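Long-range contacts in predicted ATPase of the ABC class (PDB 5D6A), which binds the ATP analogue AMP-PNP and, as an ABC-class ATPase, probably hydrolyses ATP: residues A70-A75 / P546-L551; L314-Y319 / A330-Q335; M470-D475 / L488-E493. One frame throughout, in Å; residues are numbered along the deposited sequence.

Overall arrangement
Contact 1 lies at the surface and joins a strand of the N-terminal region to a loop of the C-terminal one, chiefly through charged and polar side chains. Contacts 2 and 3 are partly buried and local. In 314-319 / 330-335, backbone bonds and apolar packing join two parts of the P-loop region close to bound AMP-PNP; 470-475 / 488-493 relies on aliphatic groups around a phenylalanine, helped by a water. The chemistry of each interface thus follows its place in the fold. Contacts 1 and 3 both lean on helix 506-519, their nearest atoms about 9 Å apart, while contact 2 comes within about 8 Å of contact 3.

Contact 1: residues A70-A75 / P546-L551; sequences ASRFRA and PQHGDL
R72 and R74 leave strand 71-78 with the same first torsion, CG anti to the carbonyl carbon, and then diverge: R72 runs extended as far as NE, whereas R74 bends at chi3 (-60°). The straight chain carries the R72 guanidinium to H548 and D550; the bent one turns that of R74 to Q547. R72 NH1 donates to D550 OD1 at 3.0 Å with an N-H...O angle of 148°, a salt bridge that meets the oxygen from above the carboxylate plane. D550 has a second charged partner, R143, at OD2; R72 NH2 and R143 NH2 come close to each other, and the shared carboxylate probably offsets their like charges.

The H548 ring lies against one face of the R72 guanidinium, the two planes 34° apart. R72 NE is 3.2 Å from H548 ND1, but the approach is over the face and makes no hydrogen bond. P546 CB rests near the rim of the opposite imidazole face. R74 meets an amide more steeply, the side chains crossing at about a right angle: Q547 OE1 stands over one face of the guanidinium, 3.0 Å from R74 NH2, again at a poor angle for a bond. The stronger partners of R74 are D60 and E139, which form salt bridges with it, and F58 adds a cation-pi contact. Q547 is the centre of an inverse gamma turn.

Strand 71-78 lies between strands 56-61 and 137-144 of an antiparallel sheet. R72 and R74 reach out to the loop, while F73 points away into L57, I59, F142 and V144. The loop bridges helices 529-536 and 556-564 and rests on helix 506-519, through P546 and L551 against W514, so the contact ties the N-terminal sheet to the C-terminal region.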
loop_
_atom_site.group_PDB
_atom_site.type_symbol
_atom_site.label_atom_id
_atom_site.label_comp_id
_atom_site.label_asym_id
_atom_site.label_seq_id
_atom_site.Cartn_x
_atom_site.Cartn_y
_atom_site.Cartn_z
ATOM N N ALA A 70 1.925 -7.130 23.994
ATOM C CA ALA A 70 2.629 -7.754 25.120
ATOM C C ALA A 70 3.312 -6.762 26.063
ATOM O O ALA A 70 3.671 -5.653 25.669
ATOM C CB ALA A 70 3.641 -8.770 24.607
ATOM N N SER A 71 3.481 -7.182 27.312
ATOM C CA SER A 71 4.122 -6.354 28.327
ATOM C C SER A 71 5.592 -6.156 27.998
ATOM O O SER A 71 6.270 -7.095 27.580
ATOM C CB SER A 71 3.989 -6.995 29.709
ATOM O OG SER A 71 2.633 -7.101 30.093
ATOM N N ARG A 72 6.077 -4.933 28.198
ATOM C CA ARG A 72 7.463 -4.585 27.904
ATOM C C ARG A 72 8.392 -4.874 29.086
ATOM O O ARG A 72 8.086 -4.532 30.232
ATOM C CB ARG A 72 7.570 -3.108 27.534
ATOM C CG ARG A 72 6.715 -2.680 26.352
ATOM C CD ARG A 72 6.969 -1.218 26.032
ATOM N NE ARG A 72 6.154 -0.709 24.928
ATOM C CZ ARG A 72 6.464 -0.805 23.634
ATOM N NH1 ARG A 72 7.572 -1.424 23.236
ATOM N NH2 ARG A 72 5.647 -0.288 22.726
ATOM N N PHE A 73 9.524 -5.506 28.782
ATOM C CA PHE A 73 10.546 -5.861 29.766
ATOM C C PHE A 73 11.916 -5.364 29.311
ATOM O O PHE A 73 12.136 -5.130 28.125
ATOM C CB PHE A 73 10.619 -7.384 29.931
ATOM C CG PHE A 73 9.540 -7.968 30.801
ATOM C CD1 PHE A 73 8.203 -7.898 30.432
ATOM C CD2 PHE A 73 9.874 -8.649 31.966
ATOM C CE1 PHE A 73 7.219 -8.454 31.232
ATOM C CE2 PHE A 73 8.894 -9.215 32.765
ATOM C CZ PHE A 73 7.564 -9.118 32.398
ATOM N N ARG A 74 12.828 -5.199 30.264
ATOM C CA ARG A 74 14.201 -4.795 29.970
ATOM C C ARG A 74 15.125 -5.498 30.942
ATOM O O ARG A 74 14.748 -5.757 32.081
ATOM C CB ARG A 74 14.396 -3.280 30.078
ATOM C CG ARG A 74 13.570 -2.470 29.094
ATOM C CD ARG A 74 13.906 -0.986 29.132
ATOM N NE ARG A 74 13.686 -0.385 30.450
ATOM C CZ ARG A 74 14.631 -0.151 31.362
ATOM N NH1 ARG A 74 15.908 -0.436 31.125
ATOM N NH2 ARG A 74 14.293 0.395 32.523
ATOM N N ALA A 75 16.332 -5.814 30.490
ATOM C CA ALA A 75 17.309 -6.492 31.333
ATOM C C ALA A 75 18.680 -5.873 31.133
ATOM O O ALA A 75 19.074 -5.579 30.008
ATOM C CB ALA A 75 17.346 -7.975 31.013
ATOM N N PRO A 546 11.218 7.064 24.733
ATOM C CA PRO A 546 10.785 6.117 25.757
ATOM C C PRO A 546 11.629 4.854 25.668
ATOM O O PRO A 546 12.131 4.523 24.594
ATOM C CB PRO A 546 9.332 5.819 25.382
ATOM C CG PRO A 546 8.888 6.991 24.586
ATOM C CD PRO A 546 10.104 7.500 23.870
ATOM N N GLN A 547 11.777 4.148 26.779
ATOM C CA GLN A 547 12.606 2.948 26.800
ATOM C C GLN A 547 11.925 1.730 26.161
ATOM O O GLN A 547 11.741 0.701 26.811
ATOM C CB GLN A 547 13.066 2.666 28.236
ATOM C CG GLN A 547 13.957 3.777 28.781
ATOM C CD GLN A 547 14.361 3.584 30.230
ATOM O OE1 GLN A 547 13.680 2.899 30.993
ATOM N NE2 GLN A 547 15.466 4.211 30.622
ATOM N N HIS A 548 11.563 1.856 24.882
ATOM C CA HIS A 548 10.934 0.753 24.153
ATOM C C HIS A 548 12.005 -0.098 23.478
ATOM O O HIS A 548 13.096 0.389 23.169
ATOM C CB HIS A 548 9.955 1.245 23.077
ATOM C CG HIS A 548 8.831 2.085 23.598
ATOM N ND1 HIS A 548 8.113 1.756 24.727
ATOM C CD2 HIS A 548 8.237 3.190 23.087
ATOM C CE1 HIS A 548 7.167 2.656 24.925
ATOM N NE2 HIS A 548 7.217 3.535 23.940
ATOM N N GLY A 549 11.678 -1.364 23.234
ATOM C CA GLY A 549 12.602 -2.290 22.584
ATOM C C GLY A 549 12.390 -2.413 21.083
ATOM O O GLY A 549 13.144 -3.109 20.403
ATOM N N ASP A 550 11.367 -1.733 20.566
ATOM C CA ASP A 550 11.051 -1.782 19.135
ATOM C C ASP A 550 11.266 -0.427 18.450
ATOM O O ASP A 550 10.343 0.152 17.865
ATOM C CB ASP A 550 9.625 -2.319 18.907
ATOM C CG ASP A 550 8.573 -1.603 19.747
ATOM O OD1 ASP A 550 8.943 -0.816 20.642
ATOM O OD2 ASP A 550 7.366 -1.846 19.521
ATOM N N LEU A 551 12.503 0.058 18.534
ATOM C CA LEU A 551 12.915 1.316 17.917
ATOM C C LEU A 551 14.253 1.125 17.193
ATOM O O LEU A 551 15.146 0.433 17.693
ATOM C CB LEU A 551 13.064 2.409 18.976
ATOM C CG LEU A 551 11.817 2.835 19.757
ATOM C CD1 LEU A 551 12.204 3.768 20.894
ATOM C CD2 LEU A 551 10.796 3.495 18.843
#

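Contact 2: residues L314-Y319 / A330-Q335; sequences LNLSNY and ADFTTQ
L314 and F332 form an antiparallel hydrogen-bonded pair, each residue giving its N-H to the other's carbonyl. L314 N reaches F332 O at 2.9 Å, and F332 N returns to L314 O at 2.8 Å with an angle of 145° at the hydrogen. Beside this pair, one branch of L316, CD1, comes to 3.7 Å from CD2 of the F332 ring, approaching obliquely. With CG anti to its backbone N (chi1 -179°), F332 carries its ring away from the partner backbone, and it is the leucine methyl that makes the ring contact from this side. Farther along, N315 lies against A330: N315 CB is 3.3 Å from A330 O, and N315 CA makes a CH...O contact with A330 O at 3.4 Å.

The next shell fixes these groups. N315 OD1 takes two bonds from S317, one from OG at 2.7 Å, in the carbonyl plane on a lone pair, and one from the backbone N at 2.9 Å. The latter closes an Asx turn, and the double grip holds the amide oxygen beside A330. On the other segment, D331 OD1 bonds to H313 ND1 and T333 OG1 to H313 N, which ties the residue before L314 to both sides of F332.

F332 also meets F268 of the second subunit edge-to-face, and its side chain is about 7 Å from a bound AMP-PNP. F268 falls within a probable Walker A loop, an arrangement consistent with nucleotide held near the subunit interface, as in ABC ATPase dimers. Within the chain, L314 packs on A345 and E349 and F332 on T341, all of helix 339-352, while V311 of strand 311-312 touches F332 and T334.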
loop_
_atom_site.group_PDB
_atom_site.type_symbol
_atom_site.label_atom_id
_atom_site.label_comp_id
_atom_site.label_asym_id
_atom_site.label_seq_id
_atom_site.Cartn_x
_atom_site.Cartn_y
_atom_site.Cartn_z
ATOM N N LEU A 314 6.211 24.603 -0.364
ATOM C CA LEU A 314 7.450 24.221 -1.022
ATOM C C LEU A 314 7.633 25.018 -2.308
ATOM O O LEU A 314 6.664 25.270 -3.026
ATOM C CB LEU A 314 7.402 22.727 -1.337
ATOM C CG LEU A 314 8.652 22.046 -1.887
ATOM C CD1 LEU A 314 9.795 22.126 -0.884
ATOM C CD2 LEU A 314 8.336 20.595 -2.214
ATOM N N ASN A 315 8.875 25.411 -2.590
ATOM C CA ASN A 315 9.203 26.178 -3.792
ATOM C C ASN A 315 9.560 25.232 -4.930
ATOM O O ASN A 315 10.570 24.535 -4.867
ATOM C CB ASN A 315 10.370 27.134 -3.506
ATOM C CG ASN A 315 10.684 28.064 -4.676
ATOM O OD1 ASN A 315 10.285 27.823 -5.813
ATOM N ND2 ASN A 315 11.410 29.135 -4.391
ATOM N N LEU A 316 8.732 25.218 -5.972
ATOM C CA LEU A 316 8.953 24.344 -7.119
ATOM C C LEU A 316 9.296 25.129 -8.388
ATOM O O LEU A 316 9.142 24.620 -9.499
ATOM C CB LEU A 316 7.706 23.491 -7.354
ATOM C CG LEU A 316 7.227 22.694 -6.137
ATOM C CD1 LEU A 316 5.972 21.898 -6.468
ATOM C CD2 LEU A 316 8.323 21.770 -5.631
ATOM N N SER A 317 9.779 26.357 -8.217
ATOM C CA SER A 317 10.129 27.219 -9.350
ATOM C C SER A 317 11.082 26.559 -10.339
ATOM O O SER A 317 10.991 26.803 -11.537
ATOM C CB SER A 317 10.751 28.527 -8.851
ATOM O OG SER A 317 9.846 29.236 -8.026
ATOM N N ASN A 318 11.989 25.728 -9.839
ATOM C CA ASN A 318 12.963 25.052 -10.698
ATOM C C ASN A 318 12.364 23.993 -11.618
ATOM O O ASN A 318 13.019 23.566 -12.566
ATOM C CB ASN A 318 14.068 24.409 -9.857
ATOM C CG ASN A 318 14.893 25.427 -9.092
ATOM O OD1 ASN A 318 14.886 26.619 -9.405
ATOM N ND2 ASN A 318 15.625 24.956 -8.092
ATOM N N TYR A 319 11.132 23.570 -11.349
ATOM C CA TYR A 319 10.503 22.538 -12.172
ATOM C C TYR A 319 9.156 22.988 -12.722
ATOM O O TYR A 319 8.929 22.931 -13.931
ATOM C CB TYR A 319 10.370 21.248 -11.363
ATOM C CG TYR A 319 11.688 20.832 -10.747
ATOM C CD1 TYR A 319 12.678 20.236 -11.520
ATOM C CD2 TYR A 319 11.956 21.060 -9.399
ATOM C CE1 TYR A 319 13.892 19.867 -10.969
ATOM C CE2 TYR A 319 13.166 20.691 -8.839
ATOM C CZ TYR A 319 14.130 20.097 -9.631
ATOM O OH TYR A 319 15.339 19.727 -9.092
ATOM N N ALA A 330 6.389 29.308 -6.182
ATOM C CA ALA A 330 7.465 29.467 -5.203
ATOM C C ALA A 330 6.997 29.160 -3.779
ATOM O O ALA A 330 7.810 29.101 -2.854
ATOM C CB ALA A 330 8.034 30.876 -5.275
ATOM N N ASP A 331 5.690 28.965 -3.614
ATOM C CA ASP A 331 5.097 28.680 -2.310
ATOM C C ASP A 331 3.921 27.726 -2.528
ATOM O O ASP A 331 2.781 28.018 -2.157
ATOM C CB ASP A 331 4.634 29.997 -1.671
ATOM C CG ASP A 331 4.101 29.825 -0.254
ATOM O OD1 ASP A 331 4.444 28.832 0.419
ATOM O OD2 ASP A 331 3.344 30.710 0.192
ATOM N N PHE A 332 4.218 26.578 -3.133
ATOM C CA PHE A 332 3.196 25.582 -3.461
ATOM C C PHE A 332 2.728 24.769 -2.250
ATOM O O PHE A 332 3.538 24.206 -1.512
ATOM C CB PHE A 332 3.709 24.652 -4.570
ATOM C CG PHE A 332 2.719 23.601 -4.986
ATOM C CD1 PHE A 332 1.656 23.924 -5.816
ATOM C CD2 PHE A 332 2.855 22.287 -4.555
ATOM C CE1 PHE A 332 0.738 22.960 -6.201
ATOM C CE2 PHE A 332 1.942 21.320 -4.935
ATOM C CZ PHE A 332 0.883 21.657 -5.760
ATOM N N THR A 333 1.408 24.712 -2.073
ATOM C CA THR A 333 0.780 23.990 -0.970
ATOM C C THR A 333 -0.487 23.288 -1.463
ATOM O O THR A 333 -1.239 23.855 -2.252
ATOM C CB THR A 333 0.407 24.951 0.180
ATOM O OG1 THR A 333 1.588 25.604 0.665
ATOM C CG2 THR A 333 -0.263 24.208 1.328
ATOM N N THR A 334 -0.715 22.059 -0.998
ATOM C CA THR A 334 -1.900 21.289 -1.394
ATOM C C THR A 334 -2.120 20.062 -0.504
ATOM O O THR A 334 -1.228 19.659 0.240
ATOM C CB THR A 334 -1.799 20.817 -2.859
ATOM O OG1 THR A 334 -3.013 20.160 -3.244
ATOM C CG2 THR A 334 -0.632 19.863 -3.040
ATOM N N GLN A 335 -3.318 19.484 -0.592
ATOM C CA GLN A 335 -3.693 18.286 0.166
ATOM C C GLN A 335 -4.003 17.099 -0.757
ATOM O O GLN A 335 -4.398 16.029 -0.291
ATOM C CB GLN A 335 -4.898 18.592 1.064
ATOM C CG GLN A 335 -4.570 19.449 2.279
ATOM C CD GLN A 335 -3.759 18.696 3.326
ATOM O OE1 GLN A 335 -3.931 17.490 3.512
ATOM N NE2 GLN A 335 -2.884 19.409 4.026
#

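Contact 3: residues M470-D475 / L488-E493; sequences MNILTD and LRFGKE
A water molecule bridges I472 and K492, accepting from K492 N at 2.7 Å and donating to I472 O at 2.9 Å. It thereby serves a helix carbonyl and a turn amide together. That amide belongs to the type II' turn from F490 to E493, in which G491, with its positive phi of 80°, faces I472 O. R489 fastens the turn: R489 NE donates to G491 O at 2.7 Å, almost straight (169°) and in the guanidinium plane.

Apolar groups make up most of the remainder. L473 lies over one face of the F490 ring, with L473 CD2 4.0 Å from the ring centroid, a CH-pi contact, and L473 CG 3.6 Å from F490 CZ. The phenylalanine has CG anti to its backbone N (chi1 -169°), a setting that swings the ring toward the helix. I472 CG2 lies against F490 O, approaches the ring obliquely at CD2, and is 3.6 Å from E493 CG, the isoleucine and glutamate side chains crossing at about a right angle. Near the helix end, K492 CD passes D475 O.

Helix 468-475 thus packs on the hairpin formed by strands 487-490 and 493-496. Helix 506-519 touches both partners: W516 meets F490 edge-to-face, and Y517 touches L473, while I472 also touches M566 and K568.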
loop_
_atom_site.group_PDB
_atom_site.type_symbol
_atom_site.label_atom_id
_atom_site.label_comp_id
_atom_site.label_asym_id
_atom_site.label_seq_id
_atom_site.Cartn_x
_atom_site.Cartn_y
_atom_site.Cartn_z
HETATM N N MSE A 470 3.083 19.782 19.142
HETATM C CA MSE A 470 2.605 19.563 20.510
HETATM C C MSE A 470 1.101 19.621 20.548
HETATM O O MSE A 470 0.463 18.851 21.267
HETATM C CB MSE A 470 3.210 20.633 21.423
HETATM C CG MSE A 470 2.774 20.532 22.882
HETATM SE SE MSE A 470 3.335 18.817 23.661
HETATM C CE MSE A 470 5.177 19.307 24.157
ATOM N N ASN A 471 0.523 20.534 19.769
ATOM C CA ASN A 471 -0.930 20.686 19.704
ATOM C C ASN A 471 -1.623 19.423 19.192
ATOM O O ASN A 471 -2.718 19.082 19.637
ATOM C CB ASN A 471 -1.301 21.891 18.833
ATOM C CG ASN A 471 -0.795 23.203 19.405
ATOM O OD1 ASN A 471 -0.297 23.258 20.529
ATOM N ND2 ASN A 471 -0.924 24.270 18.634
ATOM N N ILE A 472 -0.975 18.731 18.261
ATOM C CA ILE A 472 -1.512 17.491 17.713
ATOM C C ILE A 472 -1.485 16.409 18.795
ATOM O O ILE A 472 -2.423 15.622 18.910
ATOM C CB ILE A 472 -0.721 17.038 16.468
ATOM C CG1 ILE A 472 -0.752 18.132 15.394
ATOM C CG2 ILE A 472 -1.290 15.737 15.911
ATOM C CD1 ILE A 472 0.066 17.803 14.163
ATOM N N LEU A 473 -0.415 16.379 19.590
ATOM C CA LEU A 473 -0.303 15.405 20.678
ATOM C C LEU A 473 -1.361 15.625 21.753
ATOM O O LEU A 473 -1.971 14.665 22.220
ATOM C CB LEU A 473 1.086 15.449 21.319
ATOM C CG LEU A 473 2.264 14.856 20.543
ATOM C CD1 LEU A 473 3.574 15.256 21.194
ATOM C CD2 LEU A 473 2.155 13.343 20.452
ATOM N N THR A 474 -1.573 16.879 22.151
ATOM C CA THR A 474 -2.564 17.196 23.185
ATOM C C THR A 474 -3.969 16.809 22.731
ATOM O O THR A 474 -4.714 16.172 23.476
ATOM C CB THR A 474 -2.537 18.688 23.588
ATOM O OG1 THR A 474 -2.678 19.507 22.424
ATOM C CG2 THR A 474 -1.233 19.036 24.288
ATOM N N ASP A 475 -4.324 17.189 21.507
ATOM C CA ASP A 475 -5.633 16.851 20.954
ATOM C C ASP A 475 -5.752 15.350 20.715
ATOM O O ASP A 475 -6.854 14.804 20.719
ATOM C CB ASP A 475 -5.880 17.595 19.634
ATOM C CG ASP A 475 -6.013 19.105 19.815
ATOM O OD1 ASP A 475 -6.183 19.567 20.966
ATOM O OD2 ASP A 475 -5.966 19.830 18.795
ATOM N N LEU A 488 1.925 5.816 10.082
ATOM C CA LEU A 488 2.460 6.373 11.322
ATOM C C LEU A 488 1.406 7.256 11.972
ATOM O O LEU A 488 0.954 8.233 11.375
ATOM C CB LEU A 488 3.715 7.204 11.064
ATOM C CG LEU A 488 4.227 8.005 12.273
ATOM C CD1 LEU A 488 4.504 7.106 13.472
ATOM C CD2 LEU A 488 5.463 8.803 11.893
ATOM N N ARG A 489 1.025 6.911 13.197
ATOM C CA ARG A 489 0.030 7.676 13.926
ATOM C C ARG A 489 0.684 8.611 14.942
ATOM O O ARG A 489 1.480 8.183 15.778
ATOM C CB ARG A 489 -0.957 6.750 14.630
ATOM C CG ARG A 489 -2.047 7.511 15.362
ATOM C CD ARG A 489 -3.077 6.592 15.981
ATOM N NE ARG A 489 -4.075 7.353 16.723
ATOM C CZ ARG A 489 -5.151 6.825 17.294
ATOM N NH1 ARG A 489 -5.389 5.519 17.206
ATOM N NH2 ARG A 489 -5.997 7.608 17.952
ATOM N N PHE A 490 0.331 9.890 14.850
ATOM C CA PHE A 490 0.840 10.912 15.744
ATOM C C PHE A 490 -0.391 11.674 16.220
ATOM O O PHE A 490 -0.873 12.591 15.553
ATOM C CB PHE A 490 1.832 11.806 14.999
ATOM C CG PHE A 490 2.612 12.730 15.889
ATOM C CD1 PHE A 490 3.669 12.246 16.650
ATOM C CD2 PHE A 490 2.323 14.086 15.936
ATOM C CE1 PHE A 490 4.404 13.093 17.464
ATOM C CE2 PHE A 490 3.056 14.937 16.745
ATOM C CZ PHE A 490 4.098 14.440 17.511
ATOM N N GLY A 491 -0.914 11.261 17.370
ATOM C CA GLY A 491 -2.133 11.842 17.917
ATOM C C GLY A 491 -3.306 11.212 17.185
ATOM O O GLY A 491 -3.442 9.988 17.156
ATOM N N LYS A 492 -4.146 12.046 16.584
ATOM C CA LYS A 492 -5.288 11.574 15.803
ATOM C C LYS A 492 -4.924 11.524 14.310
ATOM O O LYS A 492 -5.693 11.017 13.495
ATOM C CB LYS A 492 -6.493 12.502 16.034
ATOM C CG LYS A 492 -7.046 12.434 17.454
ATOM C CD LYS A 492 -7.896 13.636 17.875
ATOM C CE LYS A 492 -9.157 13.853 17.049
ATOM N NZ LYS A 492 -8.905 14.372 15.675
ATOM N N GLU A 493 -3.733 12.026 13.971
ATOM C CA GLU A 493 -3.274 12.107 12.581
ATOM C C GLU A 493 -2.536 10.865 12.092
ATOM O O GLU A 493 -1.656 10.346 12.773
ATOM C CB GLU A 493 -2.357 13.321 12.420
ATOM C CG GLU A 493 -2.981 14.625 12.891
ATOM C CD GLU A 493 -4.256 14.966 12.152
ATOM O OE1 GLU A 493 -4.297 14.785 10.917
ATOM O OE2 GLU A 493 -5.213 15.432 12.804
HETATM O O HOH W 1 -4.441 14.715 17.069
#